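PDB 3PSH: molybdate-binding protein MolA from Haemophilus influenzae, which binds molybdate and tungstate, but not sulfate or phosphate, in the periplasm and serves the low-affinity ABC importer MolBC. Local coordinates for residues A[26-30]-A[51-56]; A[156-160]-A[314-320]. One frame throughout, in Å; residues are numbered along the deposited sequence.

Interaction 1 of 2, residues A[26-30]-A[51-56]. With MOO (molybdate ion), chain B.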
ATOM      1  N   HIS A  26       1.620   7.677  -3.967  1.00 12.67           N
ATOM      2  CA  HIS A  26       2.383   7.333  -2.794  1.00 13.01           C
ATOM      3  C   HIS A  26       2.936   5.903  -2.781  1.00 11.75           C
ATOM      4  O   HIS A  26       4.017   5.654  -2.303  1.00 14.07           O
ATOM      5  CB  HIS A  26       1.571   7.574  -1.491  1.00 12.26           C
ATOM      6  CG  HIS A  26       0.196   6.954  -1.499  1.00 14.48           C
ATOM      7  ND1 HIS A  26      -0.786   7.326  -2.391  1.00 11.90           N
ATOM      8  CD2 HIS A  26      -0.389   6.045  -0.670  1.00 12.10           C
ATOM      9  CE1 HIS A  26      -1.911   6.665  -2.142  1.00 15.96           C
ATOM     10  NE2 HIS A  26      -1.660   5.822  -1.153  1.00 10.79           N
ATOM     11  N   GLN A  27       2.196   4.997  -3.419  1.00 12.51           N
ATOM     12  CA  GLN A  27       2.650   3.590  -3.431  1.00 12.23           C
ATOM     13  C   GLN A  27       3.926   3.476  -4.241  1.00 11.47           C
ATOM     14  O   GLN A  27       4.936   2.875  -3.816  1.00 13.18           O
ATOM     15  CB  GLN A  27       1.628   2.618  -3.985  1.00 12.25           C
ATOM     16  CG  GLN A  27       0.429   2.665  -2.966  1.00 11.42           C
ATOM     17  CD  GLN A  27      -0.695   3.514  -3.422  1.00 13.38           C
ATOM     18  OE1 GLN A  27      -0.552   4.469  -4.189  1.00 14.80           O
ATOM     19  NE2 GLN A  27      -1.904   3.164  -2.897  1.00 13.24           N
ATOM     20  N   THR A  28       3.874   4.057  -5.444  1.00 13.84           N
ATOM     21  CA  THR A  28       5.112   4.021  -6.246  1.00 14.13           C
ATOM     22  C   THR A  28       6.238   4.837  -5.521  1.00 13.50           C
ATOM     23  O   THR A  28       7.389   4.420  -5.560  1.00 13.84           O
ATOM     24  CB  THR A  28       4.867   4.689  -7.576  1.00 14.28           C
ATOM     25  OG1 THR A  28       4.034   3.856  -8.397  1.00 13.19           O
ATOM     26  CG2 THR A  28       6.187   4.977  -8.289  1.00 15.86           C
ATOM     27  N   LEU A  29       5.929   5.973  -4.861  1.00 10.77           N
ATOM     28  CA  LEU A  29       6.926   6.749  -4.154  1.00 10.74           C
ATOM     29  C   LEU A  29       7.632   5.857  -3.124  1.00 11.59           C
ATOM     30  O   LEU A  29       8.830   5.893  -3.040  1.00 13.83           O
ATOM     31  CB  LEU A  29       6.273   8.032  -3.525  1.00 12.23           C
ATOM     32  CG  LEU A  29       7.234   9.001  -2.810  1.00 13.65           C
ATOM     33  CD1 LEU A  29       8.511   9.280  -3.730  1.00 16.51           C
ATOM     34  CD2 LEU A  29       6.426  10.265  -2.582  1.00 14.90           C
ATOM     35  N   ASN A  30       6.867   5.087  -2.328  1.00 10.32           N
ATOM     36  CA  ASN A  30       7.445   4.292  -1.237  1.00 12.19           C
ATOM     37  C   ASN A  30       8.336   3.211  -1.909  1.00 12.30           C
ATOM     38  O   ASN A  30       9.389   2.935  -1.417  1.00 12.93           O
ATOM     39  CB  ASN A  30       6.263   3.685  -0.437  1.00 11.20           C
ATOM     40  CG  ASN A  30       6.739   2.770   0.676  1.00 12.72           C
ATOM     41  OD1 ASN A  30       7.801   3.027   1.306  1.00 11.55           O
ATOM     42  ND2 ASN A  30       5.938   1.743   0.951  1.00 12.99           N
ATOM     43  N   GLN A  51      -0.856  10.713   2.856  1.00 15.42           N
ATOM     44  CA  GLN A  51      -0.999   9.349   2.382  1.00 14.31           C
ATOM     45  C   GLN A  51       0.081   8.403   2.876  1.00 13.08           C
ATOM     46  O   GLN A  51      -0.153   7.170   3.013  1.00 14.40           O
ATOM     47  CB  GLN A  51      -0.973   9.408   0.814  1.00 16.35           C
ATOM     48  CG  GLN A  51      -2.257  10.021   0.231  1.00 14.70           C
ATOM     49  CD  GLN A  51      -3.547   9.275   0.616  1.00 15.55           C
ATOM     50  OE1 GLN A  51      -3.590   8.070   0.738  1.00 18.45           O
ATOM     51  NE2 GLN A  51      -4.626  10.058   0.867  1.00 20.07           N
ATOM     52  N   LEU A  52       1.305   8.947   3.134  1.00 12.63           N
ATOM     53  CA  LEU A  52       2.404   8.158   3.699  1.00 13.75           C
ATOM     54  C   LEU A  52       2.511   8.205   5.223  1.00 13.06           C
ATOM     55  O   LEU A  52       3.271   7.386   5.798  1.00 15.99           O
ATOM     56  CB  LEU A  52       3.805   8.471   3.049  1.00 15.51           C
ATOM     57  CG  LEU A  52       3.835   8.150   1.531  1.00 18.81           C
ATOM     58  CD1 LEU A  52       5.161   8.678   0.931  1.00 17.05           C
ATOM     59  CD2 LEU A  52       3.966   6.619   1.306  1.00 17.30           C
ATOM     60  N   GLY A  53       1.796   9.108   5.860  1.00 14.88           N
ATOM     61  CA  GLY A  53       1.941   9.294   7.252  1.00 15.89           C
ATOM     62  C   GLY A  53       2.919  10.378   7.673  1.00 18.29           C
ATOM     63  O   GLY A  53       3.940  10.567   7.076  1.00 17.82           O
ATOM     64  N   LYS A  54       2.656  11.010   8.811  1.00 18.22           N
ATOM     65  CA  LYS A  54       3.496  12.135   9.186  1.00 17.68           C
ATOM     66  C   LYS A  54       4.947  11.732   9.452  1.00 16.53           C
ATOM     67  O   LYS A  54       5.863  12.627   9.432  1.00 19.15           O
ATOM     68  CB  LYS A  54       2.871  12.882  10.399  1.00 15.89           C
ATOM     69  CG  LYS A  54       3.261  12.205  11.738  1.00 20.36           C
ATOM     70  CD  LYS A  54       2.448  12.772  12.921  1.00 28.21           C
ATOM     71  CE  LYS A  54       2.670  11.906  14.139  1.00 31.01           C
ATOM     72  NZ  LYS A  54       4.147  11.926  14.530  1.00 36.14           N
ATOM     73  N   ASN A  55       5.266  10.456   9.736  1.00 16.90           N
ATOM     74  CA  ASN A  55       6.642  10.110  10.058  1.00 17.39           C
ATOM     75  C   ASN A  55       7.434   9.620   8.827  1.00 17.02           C
ATOM     76  O   ASN A  55       8.641   9.322   8.959  1.00 15.74           O
ATOM     77  CB  ASN A  55       6.726   9.063  11.167  1.00 17.47           C
ATOM     78  CG  ASN A  55       6.039   9.560  12.456  1.00 21.23           C
ATOM     79  OD1 ASN A  55       6.341  10.664  12.912  1.00 19.46           O
ATOM     80  ND2 ASN A  55       5.171   8.744  13.048  1.00 20.03           N
ATOM     81  N   TYR A  56       6.730   9.539   7.683  1.00 16.43           N
ATOM     82  CA  TYR A  56       7.424   9.045   6.461  1.00 15.90           C
ATOM     83  C   TYR A  56       8.699   9.846   6.150  1.00 16.86           C
ATOM     84  O   TYR A  56       9.709   9.315   5.687  1.00 15.81           O
ATOM     85  CB  TYR A  56       6.525   9.074   5.217  1.00 17.75           C
ATOM     86  CG  TYR A  56       7.149   8.162   4.186  1.00 12.46           C
ATOM     87  CD1 TYR A  56       6.894   6.766   4.288  1.00 14.19           C
ATOM     88  CD2 TYR A  56       7.870   8.643   3.094  1.00 13.74           C
ATOM     89  CE1 TYR A  56       7.439   5.799   3.397  1.00 13.32           C
ATOM     90  CE2 TYR A  56       8.430   7.755   2.221  1.00 13.68           C
ATOM     91  CZ  TYR A  56       8.211   6.325   2.324  1.00 15.39           C
ATOM     92  OH  TYR A  56       8.767   5.549   1.352  1.00 16.05           O
TER
HETATM   93 MO   MOO B   1      -4.262   2.886  -0.338  1.00 33.20          MO
HETATM   94  O1  MOO B   1      -5.157   2.290   0.968  1.00 14.90           O
HETATM   95  O2  MOO B   1      -5.283   3.332  -1.651  1.00 20.52           O
HETATM   96  O3  MOO B   1      -3.199   1.682  -0.899  1.00 16.87           O
HETATM   97  O4  MOO B   1      -3.257   4.104   0.287  1.00 14.46           O
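H26 meets the Q51 side chain with one face of its ring and the molybdate with its edge. Near the ring plane, NE2 of H26 donates a nearly straight hydrogen bond to O4 of the molybdate (2.8 Å, N-H...O 162°). The next residue supplies a second one: NE2 of Q27 gives a more bent bond to O3 of the ion, also 2.8 Å long. Y196, R243, G279 and Y280 complete the oxyanion's shell of donors.

Both faces of the imidazole are occupied. On one side lies OE1 of Q27; on the other, CB of Q51 makes a CH-pi contact 3.7 Å from the ring centroid of H26, and the Q51 chain then bends so that its OE1 overhangs the NE2 end of the same face. A chi1 of 50° places CG of H26 between the backbone N and the carbonyl carbon, turning the ring toward Q51 and the ion. At the root of the side chain, CD2 of L52 packs 3.8 Å from CB of H26, while the other methyl of L52, CD1, meets L29.

One helical turn farther on, the Y56 hydroxyl donates to OD1 of N30 (2.7 Å), with the phenol and amide planes almost perpendicular. ND2 of N30 bonds to E284, which helps to fix the amide's rotation. The carbonyl O of Q51 accepts from R243, so the end of helix 48-52 probably helps to position this molybdate ligand.

H26 and Q27 thus offer directional N-H groups to separate oxygens, probably fixing the ion's orientation, while R243 probably balances part of its charge.

Interaction 2 of 2, residues A[156-160]-A[314-320]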
ATOM      1  N   GLN A 156      18.264  -4.081  -7.242  1.00 18.42           N
ATOM      2  CA  GLN A 156      17.615  -3.809  -5.972  1.00 19.12           C
ATOM      3  C   GLN A 156      16.108  -4.171  -6.068  1.00 16.64           C
ATOM      4  O   GLN A 156      15.479  -4.682  -5.113  1.00 15.63           O
ATOM      5  CB  GLN A 156      17.852  -2.396  -5.450  1.00 19.86           C
ATOM      6  CG  GLN A 156      17.333  -2.254  -3.970  1.00 19.02           C
ATOM      7  CD  GLN A 156      18.157  -1.365  -3.071  1.00 21.07           C
ATOM      8  OE1 GLN A 156      17.627  -0.542  -2.259  1.00 20.79           O
ATOM      9  NE2 GLN A 156      19.478  -1.548  -3.131  1.00 19.55           N
ATOM     10  N   GLY A 157      15.501  -3.958  -7.245  1.00 14.72           N
ATOM     11  CA  GLY A 157      14.122  -4.350  -7.520  1.00 14.91           C
ATOM     12  C   GLY A 157      13.931  -5.859  -7.292  1.00 16.82           C
ATOM     13  O   GLY A 157      13.007  -6.307  -6.631  1.00 16.35           O
ATOM     14  N   ASP A 158      14.852  -6.639  -7.818  1.00 15.34           N
ATOM     15  CA  ASP A 158      14.751  -8.081  -7.690  1.00 17.07           C
ATOM     16  C   ASP A 158      14.891  -8.490  -6.228  1.00 17.44           C
ATOM     17  O   ASP A 158      14.192  -9.397  -5.828  1.00 19.06           O
ATOM     18  CB  ASP A 158      15.761  -8.795  -8.565  1.00 16.45           C
ATOM     19  CG  ASP A 158      15.444  -8.636 -10.053  1.00 17.54           C
ATOM     20  OD1 ASP A 158      14.301  -8.400 -10.409  1.00 19.27           O
ATOM     21  OD2 ASP A 158      16.387  -8.806 -10.896  1.00 21.58           O
ATOM     22  N   GLU A 159      15.770  -7.816  -5.464  1.00 18.28           N
ATOM     23  CA  GLU A 159      15.959  -8.124  -4.067  1.00 18.16           C
ATOM     24  C   GLU A 159      14.709  -7.738  -3.251  1.00 16.53           C
ATOM     25  O   GLU A 159      14.345  -8.396  -2.218  1.00 16.71           O
ATOM     26  CB  GLU A 159      17.150  -7.283  -3.547  1.00 19.37           C
ATOM     27  CG  GLU A 159      18.442  -7.780  -4.208  1.00 21.49           C
ATOM     28  CD  GLU A 159      19.629  -6.853  -4.087  1.00 29.38           C
ATOM     29  OE1 GLU A 159      19.452  -5.644  -3.694  1.00 26.20           O
ATOM     30  OE2 GLU A 159      20.727  -7.349  -4.492  1.00 27.75           O
ATOM     31  N   LEU A 160      14.084  -6.642  -3.682  1.00 14.82           N
ATOM     32  CA  LEU A 160      12.863  -6.124  -3.008  1.00 15.54           C
ATOM     33  C   LEU A 160      11.679  -7.075  -3.229  1.00 15.19           C
ATOM     34  O   LEU A 160      10.928  -7.448  -2.241  1.00 15.37           O
ATOM     35  CB  LEU A 160      12.520  -4.721  -3.593  1.00 15.09           C
ATOM     36  CG  LEU A 160      11.344  -4.093  -2.769  1.00 13.11           C
ATOM     37  CD1 LEU A 160      11.582  -3.834  -1.300  1.00 16.09           C
ATOM     38  CD2 LEU A 160      11.138  -2.691  -3.415  1.00 14.26           C
ATOM     39  N   TYR A 314      15.423  -5.522   7.257  1.00 16.02           N
ATOM     40  CA  TYR A 314      14.650  -5.001   6.150  1.00 15.85           C
ATOM     41  C   TYR A 314      14.831  -3.463   6.064  1.00 15.08           C
ATOM     42  O   TYR A 314      15.079  -2.929   4.924  1.00 15.03           O
ATOM     43  CB  TYR A 314      13.139  -5.351   6.324  1.00 13.97           C
ATOM     44  CG  TYR A 314      12.233  -4.977   5.076  1.00 12.30           C
ATOM     45  CD1 TYR A 314      11.798  -5.954   4.244  1.00 10.99           C
ATOM     46  CD2 TYR A 314      11.993  -3.658   4.773  1.00 15.10           C
ATOM     47  CE1 TYR A 314      10.999  -5.628   3.059  1.00 15.48           C
ATOM     48  CE2 TYR A 314      11.179  -3.289   3.721  1.00 12.42           C
ATOM     49  CZ  TYR A 314      10.707  -4.287   2.803  1.00 13.39           C
ATOM     50  OH  TYR A 314       9.959  -3.958   1.655  1.00 15.86           O
ATOM     51  N   TYR A 315      14.698  -2.779   7.188  1.00 16.20           N
ATOM     52  CA  TYR A 315      14.819  -1.313   7.213  1.00 15.96           C
ATOM     53  C   TYR A 315      16.256  -0.934   6.843  1.00 17.81           C
ATOM     54  O   TYR A 315      16.423  -0.025   6.044  1.00 16.84           O
ATOM     55  CB  TYR A 315      14.378  -0.676   8.522  1.00 16.94           C
ATOM     56  CG  TYR A 315      12.928  -0.307   8.531  1.00 16.10           C
ATOM     57  CD1 TYR A 315      11.901  -1.263   8.390  1.00 15.56           C
ATOM     58  CD2 TYR A 315      12.525   1.038   8.668  1.00 16.04           C
ATOM     59  CE1 TYR A 315      10.513  -0.824   8.415  1.00 15.44           C
ATOM     60  CE2 TYR A 315      11.179   1.461   8.761  1.00 13.84           C
ATOM     61  CZ  TYR A 315      10.144   0.478   8.595  1.00 14.29           C
ATOM     62  OH  TYR A 315       8.845   0.967   8.611  1.00 13.99           O
ATOM     63  N   GLN A 316      17.253  -1.679   7.300  1.00 19.10           N
ATOM     64  CA  GLN A 316      18.633  -1.220   7.024  1.00 21.01           C
ATOM     65  C   GLN A 316      18.903  -1.405   5.516  1.00 20.68           C
ATOM     66  O   GLN A 316      19.572  -0.527   4.907  1.00 20.83           O
ATOM     67  CB  GLN A 316      19.624  -2.056   7.871  1.00 19.38           C
ATOM     68  CG  GLN A 316      19.464  -1.775   9.386  1.00 23.19           C
ATOM     69  CD  GLN A 316      20.055  -0.445   9.827  1.00 26.55           C
ATOM     70  OE1 GLN A 316      20.703   0.251   9.064  1.00 27.67           O
ATOM     71  NE2 GLN A 316      19.741  -0.041  11.083  1.00 32.58           N
ATOM     72  N   LYS A 317      18.303  -2.469   4.920  1.00 19.83           N
ATOM     73  CA  LYS A 317      18.490  -2.772   3.490  1.00 19.89           C
ATOM     74  C   LYS A 317      17.758  -1.811   2.541  1.00 18.29           C
ATOM     75  O   LYS A 317      18.407  -1.156   1.668  1.00 19.17           O
ATOM     76  CB  LYS A 317      18.177  -4.231   3.145  1.00 19.25           C
ATOM     77  CG  LYS A 317      18.111  -4.485   1.666  1.00 22.06           C
ATOM     78  CD  LYS A 317      19.494  -4.768   1.072  1.00 25.80           C
ATOM     79  CE  LYS A 317      19.373  -4.942  -0.455  1.00 23.97           C
ATOM     80  NZ  LYS A 317      20.872  -4.848  -0.967  1.00 26.87           N
ATOM     81  N   PHE A 318      16.455  -1.538   2.838  1.00 17.33           N
ATOM     82  CA  PHE A 318      15.598  -0.834   1.861  1.00 16.44           C
ATOM     83  C   PHE A 318      15.365   0.598   2.247  1.00 17.23           C
ATOM     84  O   PHE A 318      15.072   1.424   1.345  1.00 16.70           O
ATOM     85  CB  PHE A 318      14.268  -1.648   1.711  1.00 16.09           C
ATOM     86  CG  PHE A 318      14.540  -3.008   1.040  1.00 15.02           C
ATOM     87  CD1 PHE A 318      15.075  -3.052  -0.237  1.00 12.73           C
ATOM     88  CD2 PHE A 318      14.360  -4.223   1.721  1.00 15.02           C
ATOM     89  CE1 PHE A 318      15.412  -4.253  -0.847  1.00 16.00           C
ATOM     90  CE2 PHE A 318      14.671  -5.445   1.114  1.00 15.20           C
ATOM     91  CZ  PHE A 318      15.169  -5.495  -0.191  1.00 15.95           C
ATOM     92  N   TYR A 319      15.393   0.910   3.555  1.00 15.76           N
ATOM     93  CA  TYR A 319      15.242   2.323   3.932  1.00 15.31           C
ATOM     94  C   TYR A 319      16.525   2.965   4.390  1.00 17.18           C
ATOM     95  O   TYR A 319      16.503   4.128   4.690  1.00 19.44           O
ATOM     96  CB  TYR A 319      14.176   2.507   5.034  1.00 13.56           C
ATOM     97  CG  TYR A 319      12.742   2.211   4.594  1.00 16.17           C
ATOM     98  CD1 TYR A 319      12.091   3.042   3.644  1.00 15.32           C
ATOM     99  CD2 TYR A 319      12.032   1.108   5.147  1.00 12.72           C
ATOM    100  CE1 TYR A 319      10.743   2.821   3.261  1.00 13.21           C
ATOM    101  CE2 TYR A 319      10.640   0.922   4.808  1.00 13.10           C
ATOM    102  CZ  TYR A 319      10.053   1.716   3.827  1.00 15.28           C
ATOM    103  OH  TYR A 319       8.734   1.562   3.534  1.00 16.51           O
ATOM    104  N   ARG A 320      17.613   2.200   4.441  1.00 14.73           N
ATOM    105  CA  ARG A 320      18.991   2.667   4.793  1.00 16.87           C
ATOM    106  C   ARG A 320      19.004   3.352   6.203  1.00 17.38           C
ATOM    107  O   ARG A 320      19.806   4.304   6.533  1.00 18.97           O
ATOM    108  CB  ARG A 320      19.509   3.610   3.656  1.00 16.49           C
ATOM    109  CG  ARG A 320      19.444   3.032   2.294  1.00 17.16           C
ATOM    110  CD  ARG A 320      19.596   4.159   1.213  1.00 13.49           C
ATOM    111  NE  ARG A 320      18.305   4.887   1.164  1.00 15.77           N
ATOM    112  CZ  ARG A 320      17.170   4.469   0.542  1.00 14.57           C
ATOM    113  NH1 ARG A 320      17.045   3.270   0.008  1.00 17.94           N
ATOM    114  NH2 ARG A 320      16.107   5.253   0.596  1.00 16.86           N
TER
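L160 drives its CD1 methyl over the face of the F318 ring, 3.7 Å from the ring centroid and only 11° off the normal. With CG placed anti to the backbone N (chi1 -173°), the leucine reaches across to helix 307-319, and the same methyl comes within 3.4 Å of OH of Y314, whose hydroxyl is hydrogen-bonded to Q34. The opposite face of F318 is taken by CG of its own neighbour K317, so the phenyl ring is sandwiched; its rim at CZ lies 3.6 Å from the carbonyl O of E159. A163, one turn beyond L160, extends this apolar seam.

Toward solvent the contact is looser. K317 and E159 cross at about a right angle, joined by a salt bridge in which NZ of K317 makes a weak hydrogen bond to OE1 of E159 at 3.2 Å. Q156 lies alongside K317 and F318, running the opposite way. The R320 side chain turns to the carbonyl O of V33, to which NH2 is hydrogen-bonded.

The short axes run roughly antiparallel at 150°, 11.5 Å apart: a helix pair in the two-lobed fold of Fe/B12-type solute-binding proteins, each lobe built round a four-stranded parallel sheet.

Both segments of interaction 1 come earlier in the chain than those of interaction 2, and the centres of the two contacts lie 16 Å apart. The first joins helix 26-34, which follows strand 21-24 of the N-terminal parallel sheet, to helix 48-52, beyond strand 41-44. The second pairs helix 154-165, which precedes the C-terminal sheet, with helix 307-319, which follows it. Helix 26-34 connects the two: its molybdate-binding start belongs to interaction 1, while its Q34 touches L160 and F318 of interaction 2. A probable hydrogen bond between Y319 and N30 spans the two directly, so the last helix of the chain packs against the helix whose first two residues bind molybdate.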